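Local coordinates for protein beta-galactosidase/beta-glucuronidase (Faecalibacterium prausnitzii L2-6, PDB 6MVF) that binds flavin mononucleotide and acts as a beta-glucuronidase of glycoside hydrolase family 2 in a human gut bacterium, at residues Ser485-Glu490 and Gln519-Arg524. Sequence-based numbering, arbitrary orientation.
Sequences SEYGCE and QAFEDR
Tyr487 and Phe521 meet ring against ring, and these two side chains make the whole contact between 485-490 and 519-524. Phe521 brings one corner of its ring, CE2, over a face of the tyrosine, off centre toward the rim; CE2 lies 3.3 Å from Tyr487 CE1, with Tyr487 CZ nearly as close. The planes are inclined at 50° with ring centroids 5.0 Å apart, an oblique aromatic pair. Long flat side chains suit this place, because the CA atoms of Tyr487 and Phe521 are 11.4 Å apart and both rings are buried. Phe521 extends from the helix with CG anti to its carbonyl carbon (chi1 -67°), which carries the ring toward the strand.

The pairing joins strand and helix inside the TIM barrel domain: Tyr487 lies on barrel strand 482-487, and Phe521 lies on helix 507-522, which packs outside the barrel and leads on to the next parallel strand, 529-532, in a beta-alpha-beta crossover. Tyr513 and Met517 of that helix also touch Tyr487, while Ser530 touches both side chains. A tyrosine can be buried here because its hydroxyl is hydrogen-bonded to that of Tyr571. Shortening Tyr487 to an alanine is likely to leave Phe521 CE2 without the ring face it lies over and the Tyr571 hydroxyl without this partner.

Farther out, Arg524 reaches back to the carbonyl of Ala520, its NH1 donating to Ala520 O at 2.9 Å, with the oxygen in the guanidinium plane. Its NE forms a salt bridge with Asp471, while Phe521 O accepts from Arg297.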
loop_
_atom_site.group_PDB
_atom_site.type_symbol
_atom_site.label_atom_id
_atom_site.label_comp_id
_atom_site.label_asym_id
_atom_site.label_seq_id
_atom_site.Cartn_x
_atom_site.Cartn_y
_atom_site.Cartn_z
ATOM N N SER A 485 16.486 10.055 -37.439
ATOM C CA SER A 485 16.165 8.954 -36.535
ATOM C C SER A 485 17.306 8.591 -35.593
ATOM O O SER A 485 17.056 7.930 -34.584
ATOM C CB SER A 485 15.748 7.719 -37.336
ATOM O OG SER A 485 16.600 7.523 -38.457
ATOM N N GLU A 486 18.548 8.945 -35.932
ATOM C CA GLU A 486 19.687 8.839 -35.026
ATOM C C GLU A 486 20.642 9.971 -35.327
ATOM O O GLU A 486 20.910 10.279 -36.494
ATOM C CB GLU A 486 20.496 7.532 -35.136
ATOM C CG GLU A 486 19.729 6.248 -35.040
ATOM C CD GLU A 486 20.636 5.026 -35.059
ATOM O OE1 GLU A 486 21.883 5.196 -35.015
ATOM O OE2 GLU A 486 20.094 3.890 -35.113
ATOM N N TYR A 487 21.132 10.580 -34.257
ATOM C CA TYR A 487 22.292 11.450 -34.242
ATOM C C TYR A 487 22.810 11.418 -32.812
ATOM O O TYR A 487 22.050 11.151 -31.879
ATOM C CB TYR A 487 21.945 12.876 -34.681
ATOM C CG TYR A 487 21.091 13.656 -33.709
ATOM C CD1 TYR A 487 19.696 13.542 -33.716
ATOM C CD2 TYR A 487 21.676 14.506 -32.780
ATOM C CE1 TYR A 487 18.914 14.270 -32.814
ATOM C CE2 TYR A 487 20.912 15.233 -31.885
ATOM C CZ TYR A 487 19.538 15.118 -31.905
ATOM O OH TYR A 487 18.805 15.869 -31.016
ATOM N N GLY A 488 24.096 11.661 -32.635
ATOM C CA GLY A 488 24.636 11.608 -31.295
ATOM C C GLY A 488 26.147 11.505 -31.313
ATOM O O GLY A 488 26.787 11.618 -32.347
ATOM N N CYS A 489 26.692 11.253 -30.135
ATOM C CA CYS A 489 28.114 11.428 -29.925
ATOM C C CYS A 489 28.451 10.773 -28.599
ATOM O O CYS A 489 27.627 10.782 -27.682
ATOM C CB CYS A 489 28.430 12.920 -29.931
ATOM S SG CYS A 489 30.039 13.371 -29.498
ATOM N N GLU A 490 29.617 10.151 -28.515
ATOM C CA GLU A 490 29.977 9.481 -27.279
ATOM C C GLU A 490 30.385 10.499 -26.238
ATOM O O GLU A 490 30.924 11.559 -26.553
ATOM C CB GLU A 490 31.114 8.487 -27.490
ATOM C CG GLU A 490 30.780 7.422 -28.528
ATOM C CD GLU A 490 30.320 6.139 -27.897
ATOM O OE1 GLU A 490 30.544 6.017 -26.666
ATOM O OE2 GLU A 490 29.748 5.277 -28.629
ATOM N N GLN A 519 19.722 23.257 -31.175
ATOM C CA GLN A 519 19.383 24.495 -31.857
ATOM C C GLN A 519 19.107 24.258 -33.345
ATOM O O GLN A 519 18.240 24.918 -33.923
ATOM C CB GLN A 519 20.515 25.508 -31.648
ATOM C CG GLN A 519 20.226 26.870 -32.241
ATOM C CD GLN A 519 19.037 27.505 -31.576
ATOM O OE1 GLN A 519 18.967 27.547 -30.343
ATOM N NE2 GLN A 519 18.065 27.970 -32.381
ATOM N N ALA A 520 19.820 23.315 -33.970
ATOM C CA ALA A 520 19.565 22.983 -35.371
ATOM C C ALA A 520 18.129 22.513 -35.587
ATOM O O ALA A 520 17.476 22.929 -36.552
ATOM C CB ALA A 520 20.550 21.913 -35.855
ATOM N N PHE A 521 17.622 21.642 -34.703
ATOM C CA PHE A 521 16.264 21.138 -34.899
ATOM C C PHE A 521 15.213 22.140 -34.463
ATOM O O PHE A 521 14.139 22.190 -35.058
ATOM C CB PHE A 521 16.074 19.805 -34.182
ATOM C CG PHE A 521 16.884 18.704 -34.783
ATOM C CD1 PHE A 521 16.716 18.365 -36.119
ATOM C CD2 PHE A 521 17.847 18.043 -34.041
ATOM C CE1 PHE A 521 17.477 17.368 -36.703
ATOM C CE2 PHE A 521 18.609 17.032 -34.610
ATOM C CZ PHE A 521 18.430 16.691 -35.948
ATOM N N GLU A 522 15.508 22.974 -33.478
ATOM C CA GLU A 522 14.607 24.081 -33.188
ATOM C C GLU A 522 14.543 25.083 -34.341
ATOM O O GLU A 522 13.523 25.754 -34.524
ATOM C CB GLU A 522 15.028 24.781 -31.893
ATOM C CG GLU A 522 14.123 25.941 -31.541
ATOM C CD GLU A 522 14.540 26.624 -30.278
ATOM O OE1 GLU A 522 15.323 27.595 -30.373
ATOM O OE2 GLU A 522 14.094 26.182 -29.193
ATOM N N ASP A 523 15.614 25.211 -35.122
ATOM C CA ASP A 523 15.571 26.122 -36.258
ATOM C C ASP A 523 14.750 25.576 -37.417
ATOM O O ASP A 523 14.430 26.343 -38.330
ATOM C CB ASP A 523 16.980 26.426 -36.758
ATOM C CG ASP A 523 17.712 27.445 -35.897
ATOM O OD1 ASP A 523 17.049 28.248 -35.197
ATOM O OD2 ASP A 523 18.968 27.453 -35.941
ATOM N N ARG A 524 14.413 24.282 -37.414
ATOM C CA ARG A 524 13.802 23.613 -38.564
ATOM C C ARG A 524 12.573 22.815 -38.142
ATOM O O ARG A 524 12.644 21.594 -37.955
ATOM C CB ARG A 524 14.814 22.706 -39.253
ATOM C CG ARG A 524 16.071 23.416 -39.680
ATOM C CD ARG A 524 17.165 22.427 -40.058
ATOM N NE ARG A 524 18.277 23.121 -40.680
ATOM C CZ ARG A 524 19.158 23.855 -40.014
ATOM N NH1 ARG A 524 19.062 23.981 -38.696
ATOM N NH2 ARG A 524 20.130 24.471 -40.671
#